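Local coordinates for protein cytochrome C (Marichromatium purpuratum 984, PDB 5LO9) that probably oxidises thiosulfate to tetrathionate, and may run the reverse reaction, passing electrons through its four covalently bound c-type hemes, at residues H280-A288 / V419-Y430; M164-R173 / M450-L458. All coordinates share one frame; numbering follows the deposited sequence.

Contact 1: H280-A288 / V419-Y430; sequences HVGNDQTCA and VVFPPLWGPRSY. With HEC (heme c), chain F.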
# COMPACT_ATOMS: atom_id res chain seq x y z
N HIS A 280 -21.84 -2.81 5.30
CA HIS A 280 -20.87 -3.87 5.53
C HIS A 280 -20.55 -4.03 7.01
O HIS A 280 -19.66 -4.81 7.35
CB HIS A 280 -19.57 -3.62 4.75
CG HIS A 280 -19.80 -3.37 3.29
ND1 HIS A 280 -19.96 -4.39 2.37
CD2 HIS A 280 -19.99 -2.21 2.60
CE1 HIS A 280 -20.19 -3.86 1.17
NE2 HIS A 280 -20.22 -2.55 1.29
N VAL A 281 -21.25 -3.31 7.90
CA VAL A 281 -21.04 -3.37 9.35
C VAL A 281 -22.25 -4.03 9.97
O VAL A 281 -23.39 -3.55 9.78
CB VAL A 281 -20.79 -1.97 9.94
CG1 VAL A 281 -20.77 -2.03 11.49
CG2 VAL A 281 -19.47 -1.39 9.41
N GLY A 282 -22.01 -5.12 10.70
CA GLY A 282 -23.07 -5.92 11.28
C GLY A 282 -23.20 -5.80 12.79
O GLY A 282 -23.82 -6.65 13.47
N ASN A 283 -22.59 -4.77 13.35
CA ASN A 283 -22.71 -4.53 14.76
C ASN A 283 -22.65 -3.04 14.99
O ASN A 283 -22.84 -2.25 14.05
CB ASN A 283 -21.63 -5.31 15.53
CG ASN A 283 -20.25 -4.93 15.14
OD1 ASN A 283 -20.03 -3.87 14.55
ND2 ASN A 283 -19.28 -5.76 15.52
N ASP A 284 -22.41 -2.66 16.25
CA ASP A 284 -22.40 -1.28 16.71
C ASP A 284 -20.99 -0.91 17.17
O ASP A 284 -20.76 -0.55 18.32
CB ASP A 284 -23.44 -1.08 17.82
CG ASP A 284 -24.88 -1.16 17.29
OD1 ASP A 284 -25.10 -0.82 16.11
OD2 ASP A 284 -25.80 -1.51 18.06
N GLN A 285 -20.07 -0.92 16.21
CA GLN A 285 -18.66 -0.66 16.43
C GLN A 285 -18.20 0.36 15.40
O GLN A 285 -18.88 0.61 14.41
CB GLN A 285 -17.84 -1.93 16.29
CG GLN A 285 -18.28 -3.04 17.23
CD GLN A 285 -18.00 -2.81 18.71
OE1 GLN A 285 -18.87 -3.01 19.55
NE2 GLN A 285 -16.77 -2.46 19.04
N THR A 286 -17.04 0.96 15.66
CA THR A 286 -16.31 1.73 14.67
C THR A 286 -14.83 1.41 14.84
O THR A 286 -14.38 1.01 15.91
CB THR A 286 -16.49 3.25 14.80
OG1 THR A 286 -15.87 3.70 16.01
CG2 THR A 286 -17.97 3.68 14.77
N CYS A 287 -14.07 1.65 13.77
CA CYS A 287 -12.63 1.44 13.81
C CYS A 287 -12.03 2.25 14.94
O CYS A 287 -11.12 1.80 15.64
CB CYS A 287 -11.98 1.87 12.48
SG CYS A 287 -12.72 1.34 10.87
N ALA A 288 -12.53 3.48 15.10
CA ALA A 288 -11.95 4.43 16.03
C ALA A 288 -12.07 3.97 17.48
O ALA A 288 -11.30 4.44 18.33
CB ALA A 288 -12.65 5.78 15.85
N VAL A 419 -22.03 5.58 17.87
CA VAL A 419 -21.48 4.82 18.99
C VAL A 419 -20.76 5.79 19.91
O VAL A 419 -19.70 6.30 19.57
CB VAL A 419 -20.52 3.72 18.54
CG1 VAL A 419 -20.15 2.87 19.74
CG2 VAL A 419 -21.11 2.83 17.46
N VAL A 420 -21.28 5.96 21.12
CA VAL A 420 -20.54 6.72 22.11
C VAL A 420 -19.66 5.80 22.93
O VAL A 420 -18.45 6.00 22.99
CB VAL A 420 -21.49 7.50 23.02
CG1 VAL A 420 -20.70 8.21 24.06
CG2 VAL A 420 -22.29 8.48 22.23
N PHE A 421 -20.25 4.78 23.53
CA PHE A 421 -19.52 3.80 24.34
C PHE A 421 -19.76 2.43 23.73
O PHE A 421 -20.91 1.97 23.71
CB PHE A 421 -19.96 3.83 25.80
CG PHE A 421 -19.89 5.18 26.39
CD1 PHE A 421 -18.70 5.89 26.36
CD2 PHE A 421 -21.01 5.77 26.96
CE1 PHE A 421 -18.61 7.15 26.88
CE2 PHE A 421 -20.96 7.08 27.47
CZ PHE A 421 -19.75 7.76 27.44
N PRO A 422 -18.75 1.79 23.17
CA PRO A 422 -18.97 0.57 22.44
C PRO A 422 -19.47 -0.53 23.34
O PRO A 422 -18.96 -0.72 24.45
CB PRO A 422 -17.57 0.23 21.90
CG PRO A 422 -16.84 1.50 21.91
CD PRO A 422 -17.36 2.25 23.05
N PRO A 423 -20.44 -1.31 22.86
CA PRO A 423 -20.78 -2.60 23.46
C PRO A 423 -19.58 -3.53 23.51
O PRO A 423 -18.89 -3.72 22.51
CB PRO A 423 -21.83 -3.17 22.51
CG PRO A 423 -22.28 -2.06 21.70
CD PRO A 423 -21.20 -1.04 21.64
N LEU A 424 -19.38 -4.18 24.65
CA LEU A 424 -18.24 -5.05 24.85
C LEU A 424 -18.58 -6.53 24.81
O LEU A 424 -17.67 -7.36 24.81
CB LEU A 424 -17.58 -4.73 26.18
CG LEU A 424 -17.15 -3.28 26.37
CD1 LEU A 424 -16.38 -3.18 27.70
CD2 LEU A 424 -16.30 -2.77 25.19
N TRP A 425 -19.86 -6.87 24.84
CA TRP A 425 -20.29 -8.23 24.56
C TRP A 425 -21.76 -8.17 24.15
O TRP A 425 -22.36 -7.10 24.05
CB TRP A 425 -20.04 -9.17 25.74
CG TRP A 425 -20.78 -8.87 27.03
CD1 TRP A 425 -22.04 -9.25 27.35
CD2 TRP A 425 -20.27 -8.17 28.18
NE1 TRP A 425 -22.37 -8.82 28.61
CE2 TRP A 425 -21.31 -8.16 29.15
CE3 TRP A 425 -19.06 -7.54 28.48
CZ2 TRP A 425 -21.18 -7.53 30.38
CZ3 TRP A 425 -18.94 -6.91 29.72
CH2 TRP A 425 -19.99 -6.92 30.66
N GLY A 426 -22.32 -9.33 23.86
CA GLY A 426 -23.65 -9.38 23.33
C GLY A 426 -23.69 -9.21 21.84
O GLY A 426 -22.66 -9.07 21.18
N PRO A 427 -24.89 -9.21 21.28
CA PRO A 427 -25.04 -9.29 19.81
C PRO A 427 -24.59 -8.07 19.04
O PRO A 427 -24.51 -8.15 17.80
CB PRO A 427 -26.55 -9.52 19.63
CG PRO A 427 -27.17 -8.99 20.89
CD PRO A 427 -26.18 -9.31 21.96
N ARG A 428 -24.32 -6.94 19.68
CA ARG A 428 -23.84 -5.76 18.97
C ARG A 428 -22.36 -5.47 19.21
O ARG A 428 -21.89 -4.37 18.90
CB ARG A 428 -24.69 -4.55 19.35
CG ARG A 428 -26.15 -4.84 19.36
CD ARG A 428 -26.66 -5.22 18.03
NE ARG A 428 -26.52 -4.16 17.07
CZ ARG A 428 -26.48 -4.38 15.77
NH1 ARG A 428 -26.55 -5.63 15.32
NH2 ARG A 428 -26.34 -3.37 14.92
N SER A 429 -21.61 -6.43 19.74
CA SER A 429 -20.19 -6.28 19.97
C SER A 429 -19.40 -6.97 18.86
O SER A 429 -19.96 -7.53 17.92
CB SER A 429 -19.85 -6.85 21.34
OG SER A 429 -18.50 -6.67 21.66
N TYR A 430 -18.09 -6.93 18.96
CA TYR A 430 -17.25 -7.67 18.03
C TYR A 430 -17.50 -9.16 18.18
O TYR A 430 -17.90 -9.63 19.26
CB TYR A 430 -15.77 -7.37 18.28
CG TYR A 430 -15.32 -7.47 19.74
CD1 TYR A 430 -14.91 -8.70 20.28
CD2 TYR A 430 -15.29 -6.35 20.55
CE1 TYR A 430 -14.48 -8.81 21.59
CE2 TYR A 430 -14.84 -6.44 21.89
CZ TYR A 430 -14.44 -7.67 22.39
OH TYR A 430 -14.01 -7.79 23.68
FE HEC F . -13.76 1.80 27.51
CHA HEC F . -13.44 1.65 24.04
CHB HEC F . -12.85 -1.56 27.81
CHC HEC F . -13.70 2.14 30.96
CHD HEC F . -15.28 4.97 27.24
NA HEC F . -13.25 0.30 26.16
C1A HEC F . -13.19 0.42 24.82
C2A HEC F . -12.82 -0.86 24.16
C3A HEC F . -12.63 -1.79 25.26
C4A HEC F . -12.94 -0.96 26.46
CMA HEC F . -12.23 -3.23 25.15
CAA HEC F . -12.62 -1.19 22.72
CBA HEC F . -13.56 -2.35 22.37
CGA HEC F . -14.65 -1.99 21.40
O1A HEC F . -14.68 -0.84 20.95
O2A HEC F . -15.47 -2.89 21.11
NB HEC F . -13.34 0.52 29.09
C1B HEC F . -13.01 -0.77 29.02
C2B HEC F . -12.77 -1.37 30.35
C3B HEC F . -13.02 -0.28 31.28
C4B HEC F . -13.34 0.85 30.37
CMB HEC F . -12.40 -2.78 30.65
CAB HEC F . -12.92 -0.27 32.78
CBB HEC F . -11.50 -0.64 33.13
NC HEC F . -14.39 3.27 28.85
C1C HEC F . -14.28 3.23 30.17
C2C HEC F . -14.86 4.40 30.86
C3C HEC F . -15.33 5.24 29.78
C4C HEC F . -15.00 4.43 28.57
CMC HEC F . -14.93 4.62 32.33
CAC HEC F . -16.05 6.56 29.79
CBC HEC F . -15.44 7.67 30.57
ND HEC F . -14.24 3.07 25.93
C1D HEC F . -14.82 4.28 26.02
C2D HEC F . -14.97 4.91 24.68
C3D HEC F . -14.42 3.94 23.75
C4D HEC F . -13.99 2.84 24.63
CMD HEC F . -15.55 6.23 24.32
CAD HEC F . -14.34 4.07 22.27
CBD HEC F . -13.18 5.03 21.99
CGD HEC F . -13.49 5.99 20.85
O1D HEC F . -14.59 6.01 20.27
O2D HEC F . -12.61 6.79 20.51
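Asp-284 holds its CG opposite its own carbonyl carbon (chi1 -70°), and Arg-428 bends at both chi2 and chi3 (each -63°), which brings its guanidinium against the Asp-284 carboxylate. Arg-428 is the third residue of a type I beta turn, Gly-426 to Ser-429. The turn belongs to the loop after the bulged strand 418-421, in the cytochrome c domain of heme c #3. The salt bridge is side-on: NE of Arg-428 meets OD2 of Asp-284 at 2.9 Å and NH2 meets OD1 at 3.1 Å. The two planes stand 78° apart, and both nitrogens approach from above the carboxylate plane. The backbones add a bond, from Asp-284 N to Arg-428 O (3.2 Å). Asn-283 ND2 gives a weak bond to Ser-429 O and is also bonded to Ser-334 O. On the backbone of the same aspartate, Val-419 CG2 packs against Asp-284 O (3.5 Å). Gln-285 hands its NE2 to propionate oxygen O2A of the heme, though the very short distance is doubtful at this resolution. Arg-269 also bonds this heme. Cys-287, two residues on, is linked to heme c #4. Tyr-430 meets the same propionate with its ring edge, CD2 lying 3.5 Å from O2A.

Contact 2: M164-R173 / M450-L458; sequences MALMGAVAGR and MPLLDTVRL. With HEC (heme c), chain F.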
# COMPACT_ATOMS: atom_id res chain seq x y z
N MET A 164 -15.50 9.30 39.17
CA MET A 164 -14.11 9.10 38.76
C MET A 164 -13.35 10.40 38.60
O MET A 164 -12.29 10.42 37.96
CB MET A 164 -14.02 8.29 37.46
CG MET A 164 -14.83 7.00 37.48
SD MET A 164 -14.77 6.03 35.93
CE MET A 164 -13.26 5.05 36.16
N ALA A 165 -13.89 11.49 39.16
CA ALA A 165 -13.24 12.80 39.14
C ALA A 165 -13.00 13.27 37.70
O ALA A 165 -12.09 14.07 37.43
CB ALA A 165 -11.92 12.74 39.90
N LEU A 166 -13.86 12.85 36.79
CA LEU A 166 -13.55 12.98 35.37
C LEU A 166 -13.40 14.45 34.97
O LEU A 166 -12.48 14.81 34.22
CB LEU A 166 -14.62 12.27 34.54
CG LEU A 166 -14.71 10.74 34.69
CD1 LEU A 166 -15.85 10.20 33.83
CD2 LEU A 166 -13.41 10.05 34.33
N MET A 167 -14.31 15.31 35.45
CA MET A 167 -14.30 16.70 35.02
C MET A 167 -13.30 17.52 35.78
O MET A 167 -12.90 18.59 35.31
CB MET A 167 -15.66 17.37 35.15
CG MET A 167 -16.61 17.11 33.96
SD MET A 167 -15.91 17.49 32.35
CE MET A 167 -15.61 19.23 32.45
N GLY A 168 -12.86 17.06 36.94
CA GLY A 168 -11.73 17.73 37.54
C GLY A 168 -10.49 17.52 36.71
O GLY A 168 -9.73 18.45 36.46
N ALA A 169 -10.32 16.30 36.22
CA ALA A 169 -9.18 16.01 35.37
C ALA A 169 -9.28 16.78 34.05
O ALA A 169 -8.30 17.33 33.56
CB ALA A 169 -9.09 14.51 35.13
N VAL A 170 -10.47 16.87 33.47
CA VAL A 170 -10.57 17.63 32.23
C VAL A 170 -10.28 19.10 32.48
O VAL A 170 -9.53 19.74 31.74
CB VAL A 170 -11.95 17.43 31.60
CG1 VAL A 170 -12.15 18.43 30.47
CG2 VAL A 170 -12.06 16.01 31.12
N ALA A 171 -10.90 19.68 33.50
CA ALA A 171 -10.76 21.12 33.69
C ALA A 171 -9.34 21.49 34.03
O ALA A 171 -8.87 22.57 33.67
CB ALA A 171 -11.68 21.62 34.79
N GLY A 172 -8.64 20.59 34.72
CA GLY A 172 -7.26 20.76 35.11
C GLY A 172 -6.28 20.79 33.97
O GLY A 172 -5.12 21.16 34.17
N ARG A 173 -6.70 20.38 32.79
CA ARG A 173 -5.83 20.27 31.63
C ARG A 173 -6.12 21.35 30.59
O ARG A 173 -5.55 21.32 29.50
CB ARG A 173 -5.99 18.86 31.06
CG ARG A 173 -5.62 17.77 32.08
CD ARG A 173 -5.71 16.38 31.52
NE ARG A 173 -5.75 15.36 32.56
CZ ARG A 173 -5.53 14.06 32.35
NH1 ARG A 173 -5.25 13.60 31.14
NH2 ARG A 173 -5.57 13.22 33.35
N MET A 450 -7.67 1.99 29.04
CA MET A 450 -8.97 2.13 29.68
C MET A 450 -8.81 2.09 31.20
O MET A 450 -8.11 1.23 31.74
CB MET A 450 -9.95 1.04 29.27
CG MET A 450 -10.45 1.21 27.85
SD MET A 450 -11.61 2.56 27.67
CE MET A 450 -11.05 3.31 26.15
N PRO A 451 -9.55 2.93 31.91
CA PRO A 451 -10.56 3.86 31.38
C PRO A 451 -10.08 4.98 30.49
O PRO A 451 -8.99 5.47 30.70
CB PRO A 451 -11.17 4.46 32.63
CG PRO A 451 -10.97 3.45 33.67
CD PRO A 451 -9.59 2.88 33.37
N LEU A 452 -10.96 5.40 29.58
CA LEU A 452 -10.69 6.42 28.57
C LEU A 452 -9.80 7.54 29.07
O LEU A 452 -8.72 7.79 28.52
CB LEU A 452 -12.02 7.00 28.10
CG LEU A 452 -11.97 8.02 27.00
CD1 LEU A 452 -11.57 7.34 25.70
CD2 LEU A 452 -13.35 8.66 26.97
N LEU A 453 -10.22 8.18 30.16
CA LEU A 453 -9.47 9.25 30.81
C LEU A 453 -8.69 8.67 31.97
O LEU A 453 -9.24 7.93 32.79
CB LEU A 453 -10.42 10.35 31.29
CG LEU A 453 -9.82 11.63 31.86
CD1 LEU A 453 -8.76 12.21 30.94
CD2 LEU A 453 -10.97 12.64 32.14
N ASP A 454 -7.42 9.02 32.05
CA ASP A 454 -6.52 8.32 32.95
C ASP A 454 -6.57 8.86 34.38
O ASP A 454 -5.53 9.09 34.99
CB ASP A 454 -5.06 8.34 32.44
CG ASP A 454 -4.51 9.72 32.21
OD1 ASP A 454 -5.26 10.72 32.17
OD2 ASP A 454 -3.28 9.80 32.12
N THR A 455 -7.77 9.07 34.93
CA THR A 455 -7.85 9.25 36.38
C THR A 455 -7.56 7.95 37.11
O THR A 455 -7.13 7.97 38.27
CB THR A 455 -9.23 9.71 36.79
OG1 THR A 455 -10.16 8.68 36.45
CG2 THR A 455 -9.61 10.99 36.09
N VAL A 456 -7.74 6.84 36.41
CA VAL A 456 -7.51 5.50 36.92
C VAL A 456 -6.65 4.76 35.92
O VAL A 456 -6.92 4.80 34.71
CB VAL A 456 -8.85 4.75 37.11
CG1 VAL A 456 -8.60 3.38 37.70
CG2 VAL A 456 -9.81 5.58 37.98
N ARG A 457 -5.65 4.03 36.40
CA ARG A 457 -4.90 3.15 35.50
C ARG A 457 -4.67 1.82 36.19
O ARG A 457 -4.00 1.75 37.22
CB ARG A 457 -3.59 3.80 35.07
CG ARG A 457 -3.71 4.69 33.79
CD ARG A 457 -4.01 3.87 32.53
NE ARG A 457 -4.32 4.63 31.32
CZ ARG A 457 -5.55 4.98 30.93
NH1 ARG A 457 -6.61 4.67 31.66
NH2 ARG A 457 -5.72 5.63 29.78
N LEU A 458 -5.24 0.76 35.61
CA LEU A 458 -5.19 -0.57 36.20
C LEU A 458 -3.80 -1.17 36.14
O LEU A 458 -3.00 -0.87 35.27
CB LEU A 458 -6.15 -1.49 35.49
CG LEU A 458 -7.58 -0.96 35.32
CD1 LEU A 458 -8.47 -2.01 34.68
CD2 LEU A 458 -8.16 -0.62 36.62
FE HEC F . -13.76 1.80 27.51
CHA HEC F . -13.44 1.65 24.04
CHB HEC F . -12.85 -1.56 27.81
CHC HEC F . -13.70 2.14 30.96
CHD HEC F . -15.28 4.97 27.24
NA HEC F . -13.25 0.30 26.16
C1A HEC F . -13.19 0.42 24.82
C2A HEC F . -12.82 -0.86 24.16
C3A HEC F . -12.63 -1.79 25.26
C4A HEC F . -12.94 -0.96 26.46
CMA HEC F . -12.23 -3.23 25.15
CAA HEC F . -12.62 -1.19 22.72
CBA HEC F . -13.56 -2.35 22.37
CGA HEC F . -14.65 -1.99 21.40
O1A HEC F . -14.68 -0.84 20.95
O2A HEC F . -15.47 -2.89 21.11
NB HEC F . -13.34 0.52 29.09
C1B HEC F . -13.01 -0.77 29.02
C2B HEC F . -12.77 -1.37 30.35
C3B HEC F . -13.02 -0.28 31.28
C4B HEC F . -13.34 0.85 30.37
CMB HEC F . -12.40 -2.78 30.65
CAB HEC F . -12.92 -0.27 32.78
CBB HEC F . -11.50 -0.64 33.13
NC HEC F . -14.39 3.27 28.85
C1C HEC F . -14.28 3.23 30.17
C2C HEC F . -14.86 4.40 30.86
C3C HEC F . -15.33 5.24 29.78
C4C HEC F . -15.00 4.43 28.57
CMC HEC F . -14.93 4.62 32.33
CAC HEC F . -16.05 6.56 29.79
CBC HEC F . -15.44 7.67 30.57
ND HEC F . -14.24 3.07 25.93
C1D HEC F . -14.82 4.28 26.02
C2D HEC F . -14.97 4.91 24.68
C3D HEC F . -14.42 3.94 23.75
C4D HEC F . -13.99 2.84 24.63
CMD HEC F . -15.55 6.23 24.32
CAD HEC F . -14.34 4.07 22.27
CBD HEC F . -13.18 5.03 21.99
CGD HEC F . -13.49 5.99 20.85
O1D HEC F . -14.59 6.01 20.27
O2D HEC F . -12.61 6.79 20.51
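Met-164 reaches from the start of its segment to Pro-451, passing the edge of the heme on the way. Its CB sits 4.0 Å from Thr-455 OG1. CG carries the chain on, with SD anti to CA (chi2 179°). SD comes 3.9 Å from the heme methyl CMC. A turn at chi3 (85°) swings CE onto the proline, where it touches Pro-451 CG at 3.7 Å and also meets Val-456 CG2. The Met-164 side chain crosses both partners at about a right angle. Its backbone O accepts a hydrogen bond from Thr-455 OG1 (3.1 Å), made in the carbonyl plane.

The contact joins two cytochrome c domains of one chain. Helix 166-171 carries Met-167, an axial ligand of heme c #2, with His-125 on the other side of the iron. The loop 450-458 starts with Met-450, whose SD binds the iron of heme c #3 opposite His-406. Between these ligands Leu-453 points toward helix 166-171 and lies against its side. Its CD2 meets Val-170 CG2 at 3.7 Å and also touches Ala-169 CB and Leu-166 CD2. Its CD1 lies over one face of the Arg-173 guanidinium, toward the rim.

Arg-173 runs extended from CG to NE and grips Asp-454 end-on. Both nitrogens go to one oxygen: NH2 is 2.8 Å and NH1 3.1 Å from OD1 of Asp-454. OD1 lies in the guanidinium plane, and the two flat groups are 75° apart. A leucine here removes both donors and would probably leave the Asp-454 carboxylate without this countercharge and Leu-453 CD1 without its flat cover. Asp-454 is the centre of an inverse gamma turn, and its CB lies over the middle of the Arg-457 guanidinium. That group in turn directs NH1 to Pro-451 O at 2.7 Å, with the oxygen in its plane.

How the contacts relate
The centres of contacts 1 and 2 lie 24 Å apart, with nearest atoms about 5 Å apart and no touch between them. Along the chain 164-173 comes first, then 280-288, 419-430 and 450-458, and contact 1 therefore falls wholly between the two halves of contact 2. Both touch heme c #3. Their later segments, 419-430 and 450-458, flank helix 439-449 in the same cytochrome c domain. Contact 1 works at the propionate side and leads on to heme c #4. Contact 2 joins this domain to the one holding heme c #2. The arrangement is consistent with heme c #3 relaying electrons between its two neighbours.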